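Long-range contact in GH86A beta-porphyranase (Bacteroides plebeius, PDB 4AW7), which hydrolyses the beta-1,4 linkages between galactose and 6-sulfated L-galactose in the red-algal polysaccharide porphyran: residues A[93-107]-A[131-145]. Residues are numbered along the deposited sequence; the frame is centred on the assembly and turned at random.
Sequences PYSGNISVKRYIATE and YSNSELVPEFFEPLN. With K (potassium ion), chain G; GAL (beta-D-galactopyranose), chain D; GLA (alpha-D-galactopyranose), chain B.
P138 and Y103 meet at the apolar centre: CB of P138 sits over one face of the Y103 ring, 3.7 Å from its centroid, in a CH-pi contact, while CG of P138 rests against CB of A105. Y103 reaches the proline because its CG lies between backbone N and carbonyl carbon (chi1 73°), which also brings its OH to 2.9 Å from the potassium ion. Farther along, CG2 of I98 packs on both methyls of V137, and CG1 of I104 on CB of F140. I104 and A105, paired with F140 and F141, illustrate a beta-alpha-beta crossover: the chain leaves strand 104-106, runs through helix 120-132 and returns as strand 136-142, parallel to the first in the curled sheet of the catalytic domain. Strand 99-101 also pairs in parallel with 136-138, through V137 N to S99 O and K101 N to V137 O. A beta bulge between K101 and I104 shifts the register by one residue, and both segments turn a corner there, at R102-Y103 and at E139. Outside that corner NH1 of R102 approaches OE1 of E139 from above the carboxylate plane, 3.0 Å away, in a salt bridge. At one end, N133 OD1 takes the N-H of Y94 on a lone pair at 2.8 Å. CG anti to the backbone N (chi1 172°) carries the Y94 ring across to S134 O and CA of E135, and its OH bonds to N97 O; an alanine here would probably open a gap beside S134 and E135 and leave N97 O without the phenol's hydrogen bond. At the other end OG1 of T106 donates to E142 O, and N145 N bonds to E107 O at 2.8 Å, beside the substrate site, where N145 ND2 donates to O2 of the bound galactose.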
loop_
_atom_site.group_PDB
_atom_site.type_symbol
_atom_site.label_atom_id
_atom_site.label_comp_id
_atom_site.label_asym_id
_atom_site.label_seq_id
_atom_site.Cartn_x
_atom_site.Cartn_y
_atom_site.Cartn_z
ATOM N N PRO A 93 30.676 13.935 17.068
ATOM C CA PRO A 93 31.163 13.427 15.793
ATOM C C PRO A 93 31.337 11.909 15.807
ATOM O O PRO A 93 31.798 11.327 16.817
ATOM C CB PRO A 93 32.510 14.130 15.622
ATOM C CG PRO A 93 32.334 15.386 16.399
ATOM C CD PRO A 93 31.583 14.967 17.613
ATOM N N TYR A 94 30.967 11.288 14.690
ATOM C CA TYR A 94 31.096 9.828 14.509
ATOM C C TYR A 94 31.412 9.572 13.042
ATOM O O TYR A 94 30.635 9.940 12.170
ATOM C CB TYR A 94 29.816 9.085 14.957
ATOM C CG TYR A 94 29.845 7.618 14.614
ATOM C CD1 TYR A 94 30.616 6.729 15.359
ATOM C CD2 TYR A 94 29.143 7.116 13.514
ATOM C CE1 TYR A 94 30.659 5.372 15.037
ATOM C CE2 TYR A 94 29.185 5.751 13.183
ATOM C CZ TYR A 94 29.948 4.887 13.957
ATOM O OH TYR A 94 30.032 3.530 13.664
ATOM N N SER A 95 32.522 8.891 12.757
ATOM C CA SER A 95 32.964 8.622 11.397
ATOM C C SER A 95 33.111 7.122 11.112
ATOM O O SER A 95 33.632 6.736 10.069
ATOM C CB SER A 95 34.321 9.289 11.196
ATOM O OG SER A 95 35.200 8.928 12.236
ATOM N N GLY A 96 32.602 6.294 12.013
ATOM C CA GLY A 96 32.619 4.857 11.804
ATOM C C GLY A 96 31.547 4.360 10.838
ATOM O O GLY A 96 30.878 5.132 10.146
ATOM N N ASN A 97 31.399 3.045 10.785
ATOM C CA ASN A 97 30.436 2.372 9.923
ATOM C C ASN A 97 29.001 2.766 10.311
ATOM O O ASN A 97 28.670 2.892 11.491
ATOM C CB ASN A 97 30.597 0.840 10.024
ATOM C CG ASN A 97 29.590 0.073 9.184
ATOM O OD1 ASN A 97 29.713 0.016 7.953
ATOM N ND2 ASN A 97 28.578 -0.521 9.841
ATOM N N ILE A 98 28.176 2.963 9.289
ATOM C CA ILE A 98 26.739 3.173 9.488
ATOM C C ILE A 98 26.011 1.916 9.049
ATOM O O ILE A 98 26.060 1.505 7.894
ATOM C CB ILE A 98 26.218 4.391 8.729
ATOM C CG1 ILE A 98 26.982 5.645 9.144
ATOM C CG2 ILE A 98 24.721 4.553 8.991
ATOM C CD1 ILE A 98 26.522 6.919 8.487
ATOM N N SER A 99 25.297 1.334 9.992
ATOM C CA SER A 99 24.393 0.237 9.694
ATOM C C SER A 99 22.976 0.767 9.535
ATOM O O SER A 99 22.637 1.836 10.053
ATOM C CB SER A 99 24.396 -0.765 10.818
ATOM O OG SER A 99 25.610 -1.497 10.885
ATOM N N VAL A 100 22.161 -0.014 8.835
ATOM C CA VAL A 100 20.796 0.370 8.491
ATOM C C VAL A 100 19.795 -0.594 9.109
ATOM O O VAL A 100 19.881 -1.813 8.875
ATOM C CB VAL A 100 20.597 0.382 6.974
ATOM C CG1 VAL A 100 19.171 0.733 6.643
ATOM C CG2 VAL A 100 21.550 1.345 6.289
ATOM N N LYS A 101 18.866 -0.082 9.919
ATOM C CA LYS A 101 17.793 -0.876 10.479
ATOM C C LYS A 101 16.538 -0.635 9.651
ATOM O O LYS A 101 16.147 0.518 9.387
ATOM C CB LYS A 101 17.510 -0.533 11.926
ATOM C CG LYS A 101 16.555 -1.501 12.626
ATOM C CD LYS A 101 16.313 -1.102 14.089
ATOM C CE LYS A 101 15.284 -1.942 14.774
ATOM N NZ LYS A 101 15.921 -3.105 15.355
ATOM N N ARG A 102 15.866 -1.705 9.254
ATOM C CA ARG A 102 14.678 -1.582 8.436
ATOM C C ARG A 102 13.493 -1.146 9.266
ATOM O O ARG A 102 12.909 -1.912 10.012
ATOM C CB ARG A 102 14.367 -2.870 7.703
ATOM C CG ARG A 102 13.121 -2.760 6.824
ATOM C CD ARG A 102 12.998 -3.975 5.893
ATOM N NE ARG A 102 11.825 -3.946 5.069
ATOM C CZ ARG A 102 11.762 -3.411 3.866
ATOM N NH1 ARG A 102 12.751 -2.707 3.360
ATOM N NH2 ARG A 102 10.642 -3.527 3.181
ATOM N N TYR A 103 13.127 0.128 9.116
ATOM C CA TYR A 103 11.899 0.727 9.648
ATOM C C TYR A 103 11.789 2.113 9.017
ATOM O O TYR A 103 12.737 2.592 8.374
ATOM C CB TYR A 103 11.891 0.813 11.175
ATOM C CG TYR A 103 12.782 1.849 11.827
ATOM C CD1 TYR A 103 14.134 1.628 11.991
ATOM C CD2 TYR A 103 12.267 3.062 12.279
ATOM C CE1 TYR A 103 14.937 2.568 12.619
ATOM C CE2 TYR A 103 13.049 3.999 12.887
ATOM C CZ TYR A 103 14.387 3.754 13.059
ATOM O OH TYR A 103 15.213 4.690 13.646
ATOM N N ILE A 104 10.638 2.743 9.226
ATOM C CA ILE A 104 10.391 4.103 8.801
ATOM C C ILE A 104 10.405 5.024 10.014
ATOM O O ILE A 104 9.608 4.854 10.940
ATOM C CB ILE A 104 9.008 4.245 8.134
ATOM C CG1 ILE A 104 8.830 3.294 6.952
ATOM C CG2 ILE A 104 8.747 5.692 7.744
ATOM C CD1 ILE A 104 7.377 3.180 6.455
ATOM N N ALA A 105 11.308 6.003 10.014
ATOM C CA ALA A 105 11.286 7.077 10.993
ATOM C C ALA A 105 10.404 8.190 10.441
ATOM O O ALA A 105 10.591 8.597 9.285
ATOM C CB ALA A 105 12.711 7.597 11.250
ATOM N N THR A 106 9.474 8.685 11.248
ATOM C CA THR A 106 8.634 9.810 10.910
ATOM C C THR A 106 8.544 10.758 12.089
ATOM O O THR A 106 8.948 10.400 13.200
ATOM C CB THR A 106 7.263 9.339 10.387
ATOM O OG1 THR A 106 6.578 10.440 9.752
ATOM C CG2 THR A 106 6.405 8.750 11.469
ATOM N N GLU A 107 8.068 11.973 11.849
ATOM C CA GLU A 107 7.893 12.953 12.901
ATOM C C GLU A 107 6.473 13.483 12.902
ATOM O O GLU A 107 5.876 13.702 11.847
ATOM C CB GLU A 107 8.836 14.126 12.708
ATOM C CG GLU A 107 10.306 13.757 12.789
ATOM C CD GLU A 107 10.901 13.777 14.186
ATOM O OE1 GLU A 107 10.175 13.514 15.179
ATOM O OE2 GLU A 107 12.123 14.047 14.274
ATOM N N TYR A 131 21.978 11.986 11.068
ATOM C CA TYR A 131 22.091 10.610 10.612
ATOM C C TYR A 131 23.521 10.207 10.242
ATOM O O TYR A 131 23.921 9.069 10.486
ATOM C CB TYR A 131 21.090 10.341 9.489
ATOM C CG TYR A 131 19.641 10.229 9.960
ATOM C CD1 TYR A 131 19.281 9.337 10.952
ATOM C CD2 TYR A 131 18.636 11.009 9.393
ATOM C CE1 TYR A 131 17.979 9.212 11.366
ATOM C CE2 TYR A 131 17.314 10.879 9.794
ATOM C CZ TYR A 131 16.989 10.004 10.783
ATOM O OH TYR A 131 15.665 9.870 11.192
ATOM N N SER A 132 24.298 11.106 9.641
ATOM C CA SER A 132 25.658 10.736 9.228
ATOM C C SER A 132 26.591 10.555 10.410
ATOM O O SER A 132 27.648 9.925 10.246
ATOM C CB SER A 132 26.211 11.713 8.199
ATOM O OG SER A 132 26.463 12.943 8.793
ATOM N N ASN A 133 26.212 11.055 11.577
ATOM C CA ASN A 133 26.952 10.833 12.802
ATOM C C ASN A 133 26.305 9.806 13.712
ATOM O O ASN A 133 26.478 9.814 14.926
ATOM C CB ASN A 133 27.196 12.167 13.534
ATOM C CG ASN A 133 28.184 13.033 12.795
ATOM O OD1 ASN A 133 29.398 12.835 12.915
ATOM N ND2 ASN A 133 27.684 13.996 12.040
ATOM N N SER A 134 25.486 8.932 13.115
ATOM C CA SER A 134 24.854 7.858 13.844
ATOM C C SER A 134 25.419 6.519 13.393
ATOM O O SER A 134 25.656 6.303 12.228
ATOM C CB SER A 134 23.338 7.855 13.577
ATOM O OG SER A 134 22.682 9.022 14.064
ATOM N N GLU A 135 25.536 5.600 14.342
ATOM C CA GLU A 135 25.965 4.241 14.029
ATOM C C GLU A 135 24.881 3.402 13.377
ATOM O O GLU A 135 25.194 2.434 12.687
ATOM C CB GLU A 135 26.498 3.499 15.263
ATOM C CG GLU A 135 25.569 3.202 16.383
ATOM C CD GLU A 135 26.261 2.636 17.634
ATOM O OE1 GLU A 135 27.520 2.591 17.681
ATOM O OE2 GLU A 135 25.520 2.240 18.582
ATOM N N LEU A 136 23.620 3.778 13.588
ATOM C CA LEU A 136 22.488 3.017 13.079
ATOM C C LEU A 136 21.460 4.047 12.598
ATOM O O LEU A 136 21.096 4.952 13.393
ATOM C CB LEU A 136 21.885 2.167 14.206
ATOM C CG LEU A 136 20.839 1.120 13.782
ATOM C CD1 LEU A 136 21.398 0.041 12.870
ATOM C CD2 LEU A 136 20.194 0.566 15.026
ATOM N N VAL A 137 21.011 3.890 11.363
ATOM C CA VAL A 137 20.008 4.768 10.784
ATOM C C VAL A 137 18.811 3.975 10.284
ATOM O O VAL A 137 18.937 2.812 9.934
ATOM C CB VAL A 137 20.615 5.584 9.631
ATOM C CG1 VAL A 137 21.794 6.459 10.151
ATOM C CG2 VAL A 137 21.040 4.735 8.459
ATOM N N PRO A 138 17.626 4.595 10.209
ATOM C CA PRO A 138 16.498 3.907 9.556
ATOM C C PRO A 138 16.692 3.774 8.080
ATOM O O PRO A 138 17.258 4.653 7.414
ATOM C CB PRO A 138 15.321 4.845 9.839
ATOM C CG PRO A 138 15.964 6.221 9.932
ATOM C CD PRO A 138 17.286 5.951 10.652
ATOM N N GLU A 139 16.169 2.691 7.516
ATOM C CA GLU A 139 16.195 2.560 6.086
ATOM C C GLU A 139 15.383 3.642 5.398
ATOM O O GLU A 139 15.702 4.014 4.259
ATOM C CB GLU A 139 15.706 1.157 5.653
ATOM C CG GLU A 139 15.792 0.898 4.164
ATOM C CD GLU A 139 15.439 -0.522 3.747
ATOM O OE1 GLU A 139 15.054 -1.344 4.611
ATOM O OE2 GLU A 139 15.542 -0.792 2.539
ATOM N N PHE A 140 14.289 4.066 6.024
ATOM C CA PHE A 140 13.385 5.072 5.448
ATOM C C PHE A 140 13.200 6.211 6.415
ATOM O O PHE A 140 12.949 6.018 7.594
ATOM C CB PHE A 140 12.002 4.475 5.133
ATOM C CG PHE A 140 12.071 3.248 4.268
ATOM C CD1 PHE A 140 12.213 3.386 2.907
ATOM C CD2 PHE A 140 12.048 1.974 4.806
ATOM C CE1 PHE A 140 12.355 2.296 2.103
ATOM C CE2 PHE A 140 12.157 0.868 4.004
ATOM C CZ PHE A 140 12.345 1.030 2.659
ATOM N N PHE A 141 13.285 7.435 5.886
ATOM C CA PHE A 141 12.930 8.636 6.647
ATOM C C PHE A 141 11.785 9.320 5.900
ATOM O O PHE A 141 11.886 9.580 4.712
ATOM C CB PHE A 141 14.135 9.564 6.794
ATOM C CG PHE A 141 13.873 10.794 7.634
ATOM C CD1 PHE A 141 13.073 10.759 8.768
ATOM C CD2 PHE A 141 14.481 12.002 7.325
ATOM C CE1 PHE A 141 12.855 11.878 9.534
ATOM C CE2 PHE A 141 14.291 13.117 8.142
ATOM C CZ PHE A 141 13.487 13.059 9.227
ATOM N N GLU A 142 10.727 9.606 6.647
ATOM C CA GLU A 142 9.462 10.159 6.145
ATOM C C GLU A 142 9.220 11.420 6.990
ATOM O O GLU A 142 8.557 11.370 8.028
ATOM C CB GLU A 142 8.377 9.111 6.314
ATOM C CG GLU A 142 7.036 9.430 5.693
ATOM C CD GLU A 142 6.003 8.329 5.939
ATOM O OE1 GLU A 142 5.978 7.767 7.051
ATOM O OE2 GLU A 142 5.211 8.080 4.991
ATOM N N PRO A 143 9.850 12.556 6.595
ATOM C CA PRO A 143 10.008 13.698 7.500
ATOM C C PRO A 143 8.837 14.166 8.362
ATOM O O PRO A 143 9.044 14.509 9.497
ATOM C CB PRO A 143 10.474 14.772 6.522
ATOM C CG PRO A 143 11.394 14.056 5.603
ATOM C CD PRO A 143 10.804 12.663 5.472
ATOM N N LEU A 144 7.634 14.286 7.790
ATOM C CA LEU A 144 6.469 14.736 8.548
ATOM C C LEU A 144 5.258 13.874 8.266
ATOM O O LEU A 144 4.863 13.737 7.109
ATOM C CB LEU A 144 6.142 16.194 8.207
ATOM C CG LEU A 144 7.197 17.265 8.441
ATOM C CD1 LEU A 144 6.762 18.584 7.819
ATOM C CD2 LEU A 144 7.421 17.453 9.986
ATOM N N ASN A 145 4.668 13.342 9.302
ATOM C CA ASN A 145 3.467 12.537 9.165
ATOM C C ASN A 145 2.249 13.416 8.925
ATOM O O ASN A 145 2.063 14.426 9.622
ATOM C CB ASN A 145 3.251 11.761 10.441
ATOM C CG ASN A 145 2.061 10.827 10.342
ATOM O OD1 ASN A 145 1.982 10.006 9.413
ATOM N ND2 ASN A 145 1.125 10.937 11.290
HETATM K K K G . 17.965 3.878 14.150
HETATM C C1 GAL D . -3.263 8.522 10.528
HETATM C C2 GAL D . -2.305 8.818 11.697
HETATM C C3 GAL D . -2.382 7.735 12.758
HETATM C C4 GAL D . -3.806 7.369 13.095
HETATM C C5 GAL D . -4.557 6.999 11.804
HETATM C C6 GAL D . -5.931 6.324 12.163
HETATM O O1 GAL D . -3.161 9.650 9.570
HETATM O O2 GAL D . -0.944 8.998 11.187
HETATM O O3 GAL D . -1.832 8.162 13.975
HETATM O O4 GAL D . -4.454 8.471 13.758
HETATM O O5 GAL D . -4.576 8.256 10.985
HETATM O O6 GAL D . -5.717 4.847 12.243
HETATM C C1 GLA B . -3.263 8.522 10.528
HETATM C C2 GLA B . -2.305 8.818 11.697
HETATM C C3 GLA B . -2.382 7.735 12.758
HETATM C C4 GLA B . -3.806 7.369 13.095
HETATM C C5 GLA B . -4.557 6.999 11.804
HETATM C C6 GLA B . -5.931 6.324 12.163
HETATM O O1 GLA B . -2.844 7.601 9.614
HETATM O O2 GLA B . -0.944 8.998 11.187
HETATM O O3 GLA B . -1.832 8.162 13.975
HETATM O O4 GLA B . -4.454 8.471 13.758
HETATM O O5 GLA B . -4.576 8.256 10.985
HETATM O O6 GLA B . -5.717 4.847 12.243
HETATM O O HOH W 1 27.428 0.458 12.769
HETATM O O HOH W 2 15.309 8.068 13.775
#